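PDB 6SXT: alpha-L-arabinofuranosidase B from Aspergillus kawachii, which hydrolyses terminal non-reducing alpha-L-arabinofuranosides in arabinoxylan, L-arabinan and arabinogalactan, releasing L-arabinose from plant polysaccharide side chains. Local coordinates for residues F162-A167 / I274-G279; H178-Y183 / I200-E205; T86-G91 / G280-G285; G129-E134 / N166-S171; G146-L151 / F290-M295. All coordinates share one frame; numbering follows the deposited sequence.

Interaction 1: residues F162-A167 / I274-G279. With LXE ([(1~{S},2~{S},3~{S},4~{S})-2-(hydroxymethyl)-3,4-bis(oxidanyl)cyclopentyl]azanium), chain G.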
# COMPACT_ATOMS: atom_id res chain seq x y z
N PHE A 162 6.15 -2.63 8.32
CA PHE A 162 5.73 -1.53 7.42
C PHE A 162 6.40 -0.26 7.94
O PHE A 162 5.87 0.42 8.84
CB PHE A 162 4.21 -1.38 7.38
CG PHE A 162 3.82 -0.33 6.38
CD1 PHE A 162 3.94 -0.62 5.04
CD2 PHE A 162 3.45 0.95 6.76
CE1 PHE A 162 3.66 0.31 4.06
CE2 PHE A 162 3.19 1.91 5.78
CZ PHE A 162 3.29 1.58 4.45
N ASP A 163 7.58 0.03 7.41
CA ASP A 163 8.44 1.11 7.89
C ASP A 163 8.60 2.24 6.86
O ASP A 163 8.53 2.00 5.66
CB ASP A 163 9.84 0.69 8.29
CG ASP A 163 9.96 -0.18 9.51
OD1 ASP A 163 8.95 -0.50 10.14
OD2 ASP A 163 11.16 -0.60 9.79
N TYR A 164 8.89 3.42 7.35
CA TYR A 164 9.39 4.53 6.52
C TYR A 164 10.45 5.25 7.33
O TYR A 164 10.17 5.74 8.44
CB TYR A 164 8.28 5.52 6.13
CG TYR A 164 8.79 6.72 5.37
CD1 TYR A 164 9.35 6.58 4.11
CD2 TYR A 164 8.78 8.01 5.91
CE1 TYR A 164 9.83 7.66 3.39
CE2 TYR A 164 9.23 9.11 5.20
CZ TYR A 164 9.77 8.95 3.93
OH TYR A 164 10.24 10.05 3.27
N GLY A 165 11.67 5.31 6.79
CA GLY A 165 12.73 6.09 7.42
C GLY A 165 14.12 5.51 7.27
O GLY A 165 14.44 4.92 6.25
N ASN A 166 14.95 5.73 8.29
CA ASN A 166 16.42 5.58 8.21
C ASN A 166 16.79 4.11 8.45
O ASN A 166 16.29 3.51 9.44
CB ASN A 166 17.06 6.48 9.26
CG ASN A 166 18.51 6.84 9.01
OD1 ASN A 166 19.31 5.94 8.72
ND2 ASN A 166 18.84 8.12 9.06
N ALA A 167 17.62 3.54 7.59
CA ALA A 167 17.96 2.13 7.68
C ALA A 167 19.39 1.84 7.22
O ALA A 167 20.13 2.76 6.95
CB ALA A 167 16.95 1.30 6.98
N ILE A 274 17.29 4.86 3.11
CA ILE A 274 15.85 5.09 3.28
C ILE A 274 15.09 3.86 2.83
O ILE A 274 15.34 3.36 1.72
CB ILE A 274 15.42 6.33 2.47
CG1 ILE A 274 16.34 7.50 2.73
CG2 ILE A 274 13.96 6.65 2.77
CD1 ILE A 274 16.00 8.73 1.88
N ILE A 275 14.12 3.45 3.65
CA ILE A 275 13.24 2.30 3.31
C ILE A 275 11.79 2.76 3.32
O ILE A 275 11.46 3.72 4.06
CB ILE A 275 13.41 1.12 4.26
CG1 ILE A 275 13.24 1.54 5.72
CG2 ILE A 275 14.73 0.40 3.98
CD1 ILE A 275 13.36 0.43 6.76
N LEU A 276 10.97 2.10 2.54
CA LEU A 276 9.51 2.30 2.58
C LEU A 276 8.83 0.95 2.41
O LEU A 276 9.03 0.30 1.36
CB LEU A 276 9.08 3.27 1.49
CG LEU A 276 7.57 3.39 1.36
CD1 LEU A 276 6.91 3.88 2.61
CD2 LEU A 276 7.22 4.29 0.20
N GLY A 277 8.08 0.53 3.42
CA GLY A 277 7.18 -0.64 3.32
C GLY A 277 7.77 -1.93 3.86
O GLY A 277 7.06 -2.91 3.86
N ILE A 278 9.03 -1.90 4.26
CA ILE A 278 9.86 -3.09 4.58
C ILE A 278 10.71 -2.78 5.80
O ILE A 278 10.89 -1.61 6.18
CB ILE A 278 10.74 -3.45 3.38
CG1 ILE A 278 11.55 -2.23 2.91
CG2 ILE A 278 9.92 -4.06 2.28
CD1 ILE A 278 12.71 -2.57 2.04
N GLY A 279 11.26 -3.83 6.42
CA GLY A 279 12.28 -3.62 7.45
C GLY A 279 13.66 -3.43 6.87
O GLY A 279 13.86 -3.54 5.62
C1' LXE G . 15.79 -5.86 11.92
C2' LXE G . 14.98 -5.24 10.78
O2' LXE G . 15.76 -4.43 9.98
C3' LXE G . 13.95 -4.51 11.53
O3' LXE G . 12.92 -4.02 10.59
C4' LXE G . 13.40 -5.62 12.41
C5' LXE G . 12.72 -5.10 13.66
O5' LXE G . 13.51 -4.22 14.43
C6' LXE G . 14.68 -6.50 12.72
N1' LXE G . 14.35 -7.87 12.24
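D163 and G279 belong to the inhibitor pocket of the catalytic domain. D163 lies on an antiparallel strand pair, G279 in the loop that follows it. G277 N donates to D163 O at 2.7 Å, nearly straight at 168° and in the carbonyl plane. Further along, G165 and I275 form a hydrogen-bonded pair. I275 N reaches G165 O at 3.0 Å, and G165 N returns to I275 O at 3.2 Å. The chain turns a corner at G165. Residues 163-164 join the sheet of strand 180-185, while 166-167 edge the sheet of strands 273-276 and 130-132. Strand 274-276 faces both arms of this corner, so two small sheets of the beta-sandwich domain are sewn together here. G165 has backbone angles at which a beta carbon would collide with the carbonyl O of Y164.

I275 fills the inner angle. Its CG1 sits between backbone N and carbonyl carbon (chi1 53°), next to A167 CB. Its CD1 packs on A167 CB at 3.7 Å and also touches D163 CB, with the D163 and I275 side chains lying side by side. D163 CB also meets I278 O at 3.3 Å. Y164 and L276 occupy the other face. Their side chains pass at a slant, with Y164 CD1 3.9 Å from L276 CD1, while the Y164 hydroxyl bonds to H19. F162 CD1 lies 3.7 Å from G277 CA. G279 CA comes to 3.2 Å from LXE O3'. A beta carbon there would collide with that oxygen. D163 OD2 lies close to D203 OD2, which binds the ligand.

Interaction 2: residues H178-Y183 / I200-E205. With LXE ([(1~{S},2~{S},3~{S},4~{S})-2-(hydroxymethyl)-3,4-bis(oxidanyl)cyclopentyl]azanium), chain G.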
# COMPACT_ATOMS: atom_id res chain seq x y z
N HIS A 178 20.89 0.68 14.40
CA HIS A 178 21.24 0.86 12.98
C HIS A 178 19.99 1.14 12.14
O HIS A 178 20.03 1.04 10.91
CB HIS A 178 22.02 -0.35 12.44
CG HIS A 178 23.40 -0.41 13.03
ND1 HIS A 178 24.53 -0.10 12.29
CD2 HIS A 178 23.84 -0.70 14.29
CE1 HIS A 178 25.62 -0.20 13.06
NE2 HIS A 178 25.24 -0.62 14.26
N MET A 179 18.93 1.56 12.81
CA MET A 179 17.68 1.98 12.13
C MET A 179 17.03 3.06 12.98
O MET A 179 17.16 3.08 14.22
CB MET A 179 16.68 0.83 12.00
CG MET A 179 16.96 -0.03 10.81
SD MET A 179 15.85 -1.43 10.71
CE MET A 179 14.39 -0.51 10.23
N GLU A 180 16.28 3.93 12.33
CA GLU A 180 15.30 4.79 13.02
C GLU A 180 14.20 5.12 12.01
O GLU A 180 14.43 6.00 11.12
CB GLU A 180 15.98 6.04 13.49
CG GLU A 180 15.07 6.93 14.34
CD GLU A 180 15.83 8.09 14.95
OE1 GLU A 180 16.28 8.99 14.23
OE2 GLU A 180 15.99 8.05 16.22
N ALA A 181 13.11 4.40 12.11
CA ALA A 181 12.03 4.51 11.11
C ALA A 181 10.67 4.40 11.79
O ALA A 181 10.48 3.73 12.81
CB ALA A 181 12.22 3.44 10.07
N ILE A 182 9.72 5.13 11.22
CA ILE A 182 8.28 4.95 11.51
C ILE A 182 7.87 3.52 11.21
O ILE A 182 8.15 3.04 10.11
CB ILE A 182 7.45 5.95 10.71
CG1 ILE A 182 7.79 7.38 11.07
CG2 ILE A 182 5.97 5.64 10.89
CD1 ILE A 182 7.27 8.38 10.02
N TYR A 183 7.13 2.93 12.11
CA TYR A 183 6.43 1.66 11.89
C TYR A 183 4.93 1.88 12.13
O TYR A 183 4.56 2.57 13.08
CB TYR A 183 6.94 0.59 12.87
CG TYR A 183 6.06 -0.64 12.88
CD1 TYR A 183 6.28 -1.68 11.99
CD2 TYR A 183 5.00 -0.78 13.76
CE1 TYR A 183 5.44 -2.78 11.93
CE2 TYR A 183 4.16 -1.87 13.71
CZ TYR A 183 4.37 -2.88 12.81
OH TYR A 183 3.50 -3.95 12.70
N ILE A 200 1.58 3.29 16.01
CA ILE A 200 2.81 3.93 15.49
C ILE A 200 3.91 3.58 16.47
O ILE A 200 3.77 3.86 17.66
CB ILE A 200 2.70 5.45 15.38
CG1 ILE A 200 1.55 5.85 14.46
CG2 ILE A 200 4.03 6.00 14.95
CD1 ILE A 200 1.16 7.29 14.60
N MET A 201 4.96 2.97 15.95
CA MET A 201 6.14 2.69 16.80
C MET A 201 7.38 3.14 16.05
O MET A 201 7.28 3.60 14.89
CB MET A 201 6.21 1.20 17.13
CG MET A 201 4.99 0.78 17.90
SD MET A 201 5.10 -0.91 18.63
CE MET A 201 4.51 -1.85 17.27
N VAL A 202 8.52 3.01 16.68
CA VAL A 202 9.80 3.37 16.03
C VAL A 202 10.64 2.11 15.94
O VAL A 202 10.92 1.49 16.97
CB VAL A 202 10.54 4.50 16.72
CG1 VAL A 202 11.88 4.79 16.08
CG2 VAL A 202 9.67 5.75 16.73
N ASP A 203 11.03 1.79 14.73
CA ASP A 203 11.92 0.64 14.45
C ASP A 203 13.33 1.16 14.64
O ASP A 203 13.82 1.99 13.86
CB ASP A 203 11.66 0.07 13.07
CG ASP A 203 12.31 -1.26 12.79
OD1 ASP A 203 13.16 -1.65 13.67
OD2 ASP A 203 11.88 -1.91 11.78
N MET A 204 14.02 0.61 15.66
CA MET A 204 15.43 0.97 15.94
C MET A 204 16.34 -0.25 15.70
O MET A 204 17.51 -0.14 16.05
CB MET A 204 15.58 1.47 17.38
CG MET A 204 14.82 2.75 17.63
SD MET A 204 15.30 3.53 19.21
CE MET A 204 13.90 4.63 19.45
N GLU A 205 15.80 -1.27 15.06
CA GLU A 205 16.42 -2.58 14.73
C GLU A 205 16.45 -3.46 16.00
O GLU A 205 16.89 -3.01 17.07
CB GLU A 205 17.80 -2.40 14.11
CG GLU A 205 18.43 -3.69 13.59
CD GLU A 205 17.66 -4.43 12.52
OE1 GLU A 205 18.07 -4.52 11.37
OE2 GLU A 205 16.43 -5.01 12.83
C1' LXE G . 15.79 -5.86 11.92
C2' LXE G . 14.98 -5.24 10.78
O2' LXE G . 15.76 -4.43 9.98
C3' LXE G . 13.95 -4.51 11.53
O3' LXE G . 12.92 -4.02 10.59
C4' LXE G . 13.40 -5.62 12.41
C5' LXE G . 12.72 -5.10 13.66
O5' LXE G . 13.51 -4.22 14.43
C6' LXE G . 14.68 -6.50 12.72
N1' LXE G . 14.35 -7.87 12.24
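M179 lays its thioether end across D203 and E205, at the end of an antiparallel strand pair that leads into the nucleophile E205. The strand part is tight. D203 N donates to A181 O at 2.8 Å, and A181 N answers to D203 O. Y183 N and M201 O bond at 2.9 Å, with M201 N returning to Y183 O. On the face of D203, the Y183 and M201 side chains run side by side, and M201 CE touches Y183 CE2 at 3.6 Å. I182 and V202 point to the opposite face and pack on strand 227-235.

The pairing is looser at H178. This residue is partly exposed, has no hydrogen bond across the contact, and turns its ring to E271.

At the pocket the M179 chain bends at chi3 (72°). Its CE lies 3.3 Å from D203 OD2, and its SD is 3.1 Å from LXE O2'. D203 uses both oxygens: OD1 takes LXE O5', and OD2 takes LXE O3' at 2.6 Å. OD1 also accepts E205 N in an Asx turn, so the group that reads the ligand also holds the nucleophile's backbone. E205 OE1 accepts LXE O2'. E205 OE2 is bonded to LXE C1' at 1.4 Å. This covalent link probably mimics the arabinosyl-enzyme intermediate expected of a retaining glycosidase.

Interaction 3: residues T86-G91 / G280-G285. With LXE ([(1~{S},2~{S},3~{S},4~{S})-2-(hydroxymethyl)-3,4-bis(oxidanyl)cyclopentyl]azanium), chain G.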
# COMPACT_ATOMS: atom_id res chain seq x y z
N THR A 86 13.35 3.51 -5.15
CA THR A 86 13.24 2.55 -6.26
C THR A 86 12.97 1.14 -5.70
O THR A 86 13.01 0.89 -4.47
CB THR A 86 14.48 2.62 -7.16
OG1 THR A 86 15.60 2.23 -6.36
CG2 THR A 86 14.65 3.96 -7.82
N GLN A 87 12.73 0.21 -6.59
CA GLN A 87 12.37 -1.17 -6.22
C GLN A 87 13.39 -1.71 -5.22
O GLN A 87 14.59 -1.68 -5.51
CB GLN A 87 12.31 -2.03 -7.48
CG GLN A 87 11.64 -3.37 -7.29
CD GLN A 87 11.46 -4.10 -8.61
OE1 GLN A 87 11.87 -3.60 -9.68
NE2 GLN A 87 10.81 -5.26 -8.58
N ALA A 88 12.95 -2.18 -4.06
CA ALA A 88 13.87 -2.55 -2.99
C ALA A 88 14.55 -3.87 -3.38
O ALA A 88 13.94 -4.84 -3.85
CB ALA A 88 13.19 -2.67 -1.68
N PRO A 89 15.87 -3.93 -3.08
CA PRO A 89 16.64 -5.13 -3.38
C PRO A 89 16.57 -6.19 -2.31
O PRO A 89 16.27 -5.95 -1.15
CB PRO A 89 18.06 -4.55 -3.43
CG PRO A 89 18.07 -3.47 -2.37
CD PRO A 89 16.68 -2.85 -2.52
N PRO A 90 17.00 -7.43 -2.65
CA PRO A 90 17.13 -8.45 -1.62
C PRO A 90 18.13 -8.03 -0.55
O PRO A 90 19.10 -7.30 -0.82
CB PRO A 90 17.64 -9.65 -2.46
CG PRO A 90 18.37 -9.04 -3.58
CD PRO A 90 17.52 -7.82 -3.96
N GLY A 91 17.93 -8.52 0.66
CA GLY A 91 18.84 -8.27 1.78
C GLY A 91 18.95 -9.50 2.66
O GLY A 91 19.05 -10.63 2.12
N GLY A 280 14.59 -3.01 7.71
CA GLY A 280 15.93 -2.66 7.23
C GLY A 280 16.68 -3.88 6.70
O GLY A 280 17.51 -3.69 5.80
N ASP A 281 16.32 -5.07 7.15
CA ASP A 281 16.91 -6.34 6.63
C ASP A 281 16.12 -6.89 5.46
O ASP A 281 16.26 -8.06 5.03
CB ASP A 281 17.02 -7.36 7.76
CG ASP A 281 15.70 -7.67 8.43
OD1 ASP A 281 14.64 -7.17 7.96
OD2 ASP A 281 15.74 -8.39 9.45
N ASN A 282 15.23 -6.07 4.87
CA ASN A 282 14.30 -6.47 3.80
C ASN A 282 13.20 -7.41 4.30
O ASN A 282 12.60 -8.07 3.48
CB ASN A 282 14.98 -7.00 2.51
CG ASN A 282 14.01 -7.00 1.35
OD1 ASN A 282 13.86 -8.01 0.59
ND2 ASN A 282 13.32 -5.86 1.23
N SER A 283 12.90 -7.45 5.59
CA SER A 283 11.69 -8.12 6.07
C SER A 283 10.54 -7.57 5.23
O SER A 283 10.37 -6.34 5.24
CB SER A 283 11.43 -7.91 7.53
OG SER A 283 12.43 -8.54 8.36
N ASN A 284 9.79 -8.41 4.56
CA ASN A 284 8.80 -7.96 3.54
C ASN A 284 7.43 -8.60 3.72
O ASN A 284 6.80 -8.89 2.72
CB ASN A 284 9.38 -8.04 2.14
CG ASN A 284 9.77 -9.42 1.59
OD1 ASN A 284 8.99 -10.06 0.83
ND2 ASN A 284 10.99 -9.82 1.86
N GLY A 285 7.01 -8.84 4.95
CA GLY A 285 5.69 -9.43 5.21
C GLY A 285 4.57 -8.42 5.43
O GLY A 285 3.41 -8.83 5.45
C1' LXE G . 15.79 -5.86 11.92
C2' LXE G . 14.98 -5.24 10.78
O2' LXE G . 15.76 -4.43 9.98
C3' LXE G . 13.95 -4.51 11.53
O3' LXE G . 12.92 -4.02 10.59
C4' LXE G . 13.40 -5.62 12.41
C5' LXE G . 12.72 -5.10 13.66
O5' LXE G . 13.51 -4.22 14.43
C6' LXE G . 14.68 -6.50 12.72
N1' LXE G . 14.35 -7.87 12.24
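The loop of the proton donor D281 rests on the extended segment 88-91, with P89 and P90, through N282 and the backbone of D281. The contact is small and has no hydrogen bond across it. N282 CG is anti to its backbone N (chi1 -163°), which brings it to 3.5 Å from P89 O. N282 CB packs 3.8 Å from G91 N, and G91 C lies 3.9 Å from D281 O. A beta carbon on G91 would be tight against N282 CB.

The loop follows strand 273-276, and the segment with the two prolines follows the edge strand 86-87 of the same sheet. Within the loop D281 forms an Asx turn. S283 N meets D281 OD1 from above the carboxylate plane, and S283 OG reaches the same oxygen at 2.6 Å from the same face. These two bonds limit rotation of the carboxylate. The other oxygen, D281 OD2, accepts from LXE N1' at 3.2 Å. G280 N and D281 N both lie near the inhibitor, and D281 N makes a weak bond to LXE O2'. Further along the loop, N284 ND2 donates to N282 O at 2.9 Å, almost straight at 173°. Nearby, R131 NH2 binds G280 O, and F93 packs on D281.

Interaction 4: residues G129-E134 / N166-S171. With EDO (1,2-ethanediol), chain N.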
# COMPACT_ATOMS: atom_id res chain seq x y z
N GLY A 129 8.10 -3.23 -1.68
CA GLY A 129 9.10 -2.43 -0.98
C GLY A 129 9.84 -1.50 -1.88
O GLY A 129 10.13 -1.85 -3.02
N TYR A 130 10.24 -0.36 -1.32
CA TYR A 130 11.10 0.63 -1.97
C TYR A 130 12.28 0.97 -1.05
O TYR A 130 12.20 0.86 0.18
CB TYR A 130 10.33 1.92 -2.29
CG TYR A 130 9.21 1.75 -3.28
CD1 TYR A 130 7.95 1.34 -2.88
CD2 TYR A 130 9.39 1.98 -4.63
CE1 TYR A 130 6.93 1.13 -3.77
CE2 TYR A 130 8.37 1.80 -5.57
CZ TYR A 130 7.13 1.37 -5.12
OH TYR A 130 6.11 1.15 -6.01
N ARG A 131 13.36 1.46 -1.67
CA ARG A 131 14.60 1.73 -0.92
C ARG A 131 15.50 2.67 -1.66
O ARG A 131 15.41 2.74 -2.92
CB ARG A 131 15.32 0.40 -0.65
CG ARG A 131 16.41 0.43 0.37
CD ARG A 131 16.78 -0.99 0.85
NE ARG A 131 17.51 -0.89 2.08
CZ ARG A 131 17.32 -1.63 3.14
NH1 ARG A 131 16.48 -2.66 3.10
NH2 ARG A 131 17.96 -1.37 4.25
N ASN A 132 16.38 3.32 -0.91
CA ASN A 132 17.54 4.05 -1.49
C ASN A 132 18.70 3.80 -0.54
O ASN A 132 18.65 4.31 0.57
CB ASN A 132 17.29 5.52 -1.72
CG ASN A 132 18.43 6.17 -2.48
OD1 ASN A 132 19.59 5.84 -2.24
ND2 ASN A 132 18.12 7.04 -3.41
N ASN A 133 19.65 2.96 -0.95
CA ASN A 133 20.85 2.66 -0.13
C ASN A 133 22.01 3.60 -0.44
O ASN A 133 23.08 3.40 0.18
CB ASN A 133 21.24 1.20 -0.31
CG ASN A 133 20.31 0.26 0.42
OD1 ASN A 133 19.73 0.62 1.45
ND2 ASN A 133 20.16 -0.96 -0.08
N GLU A 134 21.85 4.55 -1.33
CA GLU A 134 22.91 5.54 -1.68
C GLU A 134 22.45 6.96 -1.38
O GLU A 134 22.53 7.84 -2.24
CB GLU A 134 23.27 5.33 -3.15
CG GLU A 134 23.82 3.93 -3.40
CD GLU A 134 24.16 3.59 -4.85
OE1 GLU A 134 23.93 4.44 -5.74
OE2 GLU A 134 24.66 2.47 -5.08
N ASN A 166 14.95 5.73 8.29
CA ASN A 166 16.42 5.58 8.21
C ASN A 166 16.79 4.11 8.45
O ASN A 166 16.29 3.51 9.44
CB ASN A 166 17.06 6.48 9.26
CG ASN A 166 18.51 6.84 9.01
OD1 ASN A 166 19.31 5.94 8.72
ND2 ASN A 166 18.84 8.12 9.06
N ALA A 167 17.62 3.54 7.59
CA ALA A 167 17.96 2.13 7.68
C ALA A 167 19.39 1.84 7.22
O ALA A 167 20.13 2.76 6.95
CB ALA A 167 16.95 1.30 6.98
N GLU A 168 19.68 0.55 7.13
CA GLU A 168 21.04 0.06 6.85
C GLU A 168 21.32 0.11 5.35
O GLU A 168 20.46 -0.26 4.54
CB GLU A 168 21.14 -1.38 7.30
CG GLU A 168 21.04 -1.54 8.79
CD GLU A 168 19.67 -1.97 9.28
OE1 GLU A 168 18.69 -1.70 8.55
OE2 GLU A 168 19.62 -2.63 10.36
N THR A 169 22.53 0.50 4.96
CA THR A 169 22.88 0.58 3.54
C THR A 169 23.09 -0.79 2.92
O THR A 169 23.07 -0.87 1.70
CB THR A 169 24.11 1.46 3.31
OG1 THR A 169 25.17 0.94 4.12
CG2 THR A 169 23.87 2.89 3.68
N SER A 170 23.32 -1.83 3.72
CA SER A 170 23.54 -3.20 3.21
C SER A 170 22.25 -3.98 2.97
O SER A 170 22.33 -5.14 2.54
CB SER A 170 24.44 -3.94 4.16
OG SER A 170 23.83 -4.04 5.43
N SER A 171 21.08 -3.49 3.43
CA SER A 171 19.82 -4.24 3.42
C SER A 171 19.91 -5.44 4.37
O SER A 171 19.14 -6.39 4.21
CB SER A 171 19.40 -4.65 2.05
OG SER A 171 19.49 -3.55 1.13
C1 EDO N . 27.65 3.35 7.18
O1 EDO N . 27.14 2.25 6.47
C2 EDO N . 27.00 4.63 6.79
O2 EDO N . 27.54 5.75 7.52
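The CA atoms of the two segments come nearest at N133 and T169, 4.7 Å apart. The segments do not pair as strands. Strands 130-132 and 166-167 belong to one four-stranded antiparallel sheet, but strand 273-276 lies between them. The two segments meet beside the start of that middle strand, where N133 leaves its own strand and the type I turn E168-S171 begins.

R131 bridges the gap. Its CG is anti to the backbone N (chi1 -166°), and the chain stays extended to NE. The guanidinium reaches the turn. NH2 donates to E168 O at 2.8 Å, with the oxygen at the edge and 24° out of the guanidinium plane. The same NH2 also binds G280 O, so one nitrogen ties the turn to the loop of the active site. S171 OG sits over one face of the guanidinium, 3.3 Å above it and toward the rim.

N133 works beside R131. Its OD1 accepts R131 NE at 2.8 Å, and its ND2 donates to S171 OG at 2.9 Å. The amide thus orients both the guanidinium and the serine. N133 CG also lies close to T169 O. On the outer side T169 is exposed, and its CG2 touches N133 O at 3.6 Å. T169 N is held by E271. A167 adds its CB beside R131 NH2. E168 OE1 is 4.4 Å from R131 NH2, beyond a salt bridge. The E168 side chain comes within about 3 Å of the side chain of the nucleophile E205, at the nearest atoms.

Interaction 5: residues G146-L151 / F290-M295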
# COMPACT_ATOMS: atom_id res chain seq x y z
N GLY A 146 14.34 14.32 11.93
CA GLY A 146 12.89 14.09 12.05
C GLY A 146 12.36 13.46 10.78
O GLY A 146 13.07 13.39 9.78
N MET A 147 11.14 12.99 10.86
CA MET A 147 10.45 12.38 9.73
C MET A 147 8.96 12.47 10.01
O MET A 147 8.52 12.63 11.17
CB MET A 147 10.90 10.95 9.48
CG MET A 147 10.63 10.01 10.62
SD MET A 147 11.71 8.53 10.57
CE MET A 147 13.26 9.19 11.15
N TYR A 148 8.17 12.40 8.95
CA TYR A 148 6.73 12.14 9.11
C TYR A 148 6.26 11.34 7.90
O TYR A 148 6.94 11.34 6.86
CB TYR A 148 5.87 13.40 9.29
CG TYR A 148 5.48 14.12 8.02
CD1 TYR A 148 6.29 15.09 7.46
CD2 TYR A 148 4.31 13.79 7.34
CE1 TYR A 148 5.96 15.71 6.27
CE2 TYR A 148 3.98 14.41 6.15
CZ TYR A 148 4.79 15.38 5.62
OH TYR A 148 4.49 15.99 4.42
N ALA A 149 5.11 10.71 8.05
CA ALA A 149 4.38 10.12 6.93
C ALA A 149 2.91 10.29 7.17
O ALA A 149 2.46 10.19 8.34
CB ALA A 149 4.76 8.67 6.72
N VAL A 150 2.18 10.40 6.07
CA VAL A 150 0.70 10.27 6.12
C VAL A 150 0.38 8.90 5.54
O VAL A 150 0.78 8.58 4.39
CB VAL A 150 -0.02 11.38 5.36
CG1 VAL A 150 -1.53 11.11 5.29
CG2 VAL A 150 0.28 12.75 5.98
N LEU A 151 -0.26 8.07 6.35
CA LEU A 151 -0.53 6.65 6.07
C LEU A 151 -2.02 6.36 6.22
O LEU A 151 -2.77 7.13 6.78
CB LEU A 151 0.27 5.78 7.07
CG LEU A 151 1.75 6.11 7.21
CD1 LEU A 151 2.37 5.24 8.34
CD2 LEU A 151 2.48 5.86 5.90
N PHE A 290 1.19 4.44 1.86
CA PHE A 290 1.96 5.69 2.04
C PHE A 290 1.44 6.74 1.07
O PHE A 290 1.32 6.47 -0.15
CB PHE A 290 3.44 5.42 1.77
CG PHE A 290 4.36 6.60 1.81
CD1 PHE A 290 5.05 6.92 2.96
CD2 PHE A 290 4.62 7.34 0.66
CE1 PHE A 290 5.98 7.95 3.01
CE2 PHE A 290 5.53 8.40 0.70
CZ PHE A 290 6.22 8.70 1.88
N TYR A 291 1.13 7.93 1.59
CA TYR A 291 0.67 9.04 0.71
C TYR A 291 1.77 10.10 0.55
O TYR A 291 1.93 10.66 -0.55
CB TYR A 291 -0.59 9.67 1.33
CG TYR A 291 -1.76 8.70 1.37
CD1 TYR A 291 -2.46 8.33 0.23
CD2 TYR A 291 -2.18 8.15 2.56
CE1 TYR A 291 -3.53 7.45 0.27
CE2 TYR A 291 -3.23 7.27 2.60
CZ TYR A 291 -3.92 6.92 1.48
OH TYR A 291 -5.00 6.07 1.54
N GLU A 292 2.43 10.50 1.63
CA GLU A 292 3.47 11.52 1.62
C GLU A 292 4.35 11.34 2.85
O GLU A 292 3.88 10.78 3.85
CB GLU A 292 2.89 12.95 1.59
CG GLU A 292 2.05 13.31 2.80
CD GLU A 292 1.48 14.72 2.74
OE1 GLU A 292 0.55 14.90 1.94
OE2 GLU A 292 2.04 15.62 3.39
N GLY A 293 5.57 11.82 2.76
CA GLY A 293 6.43 11.79 3.94
C GLY A 293 7.76 12.44 3.62
O GLY A 293 8.10 12.65 2.45
N VAL A 294 8.50 12.72 4.69
CA VAL A 294 9.82 13.35 4.57
C VAL A 294 10.75 12.79 5.63
O VAL A 294 10.30 12.27 6.65
CB VAL A 294 9.77 14.86 4.66
CG1 VAL A 294 8.73 15.54 3.77
CG2 VAL A 294 9.65 15.33 6.10
N MET A 295 12.04 13.07 5.41
CA MET A 295 13.09 12.96 6.45
C MET A 295 13.84 14.29 6.46
O MET A 295 13.99 14.93 5.41
CB MET A 295 14.08 11.82 6.18
CG MET A 295 13.38 10.47 6.24
SD MET A 295 14.47 9.14 5.65
CE MET A 295 15.75 9.16 6.91
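Strands 146-151 and 290-295 run antiparallel, with axes 4.6 Å apart and directions 177° apart. Y148 and V294 form a hydrogen-bonded pair, with V294 N to Y148 O at 3.0 Å. At the other end V150 faces both Y291 and E292. Y291 N donates to V150 O, and V150 N donates to E292 O at 2.8 Å. This is a beta bulge. E292 N is buried there and finds no partner.

Y148 crosses to the other strand, its CG between backbone N and carbonyl carbon (chi1 82°). Its hydroxyl donates to E292 OE2 at 2.7 Å, on the anti side. One face of its ring, toward the rim, covers G293 CA, and CD1 touches V294 CG2 at 3.6 Å. E292 is further held through OE1 by R23 and Y317. V150 CG2 packs on E292 CG at 3.7 Å. Helix 302-315 covers this face.

A149 and G293 form a non-hydrogen-bonded pair with CA atoms 4.0 Å apart. A beta carbon on G293 would clash with Y148 O. On the face of A149, F290 CE1 lies beside A149 CB, and L151 CD2 meets F290 CD1 at 4.0 Å. The pair forms part of the large antiparallel sheet of the concanavalin-like sandwich, between strands 227-235 and 15-20.

How the interactions relate
All five contacts lie in the catalytic domain, none in the arabinose-binding domain. Interactions 1 and 2 have centres 8 Å apart and share the sheet of strands 163-164 and 180-185. Interactions 1, 3 and 4 reach the sheet of strands 86-87, 130-132, 273-276 and 166-167; their centres are 8 to 9 Å apart. Interaction 5 belongs to the large sheet, 11 Å from interaction 1 between centres. Y164 and L276 pack against it. Along the chain, interaction 4 shares N166 and A167 with interaction 1 and closes before interaction 2 opens. Interaction 2 falls between the segments of interaction 1, and interaction 1 between those of 3 and of 5. Distant sequence thus gathers around the pocket.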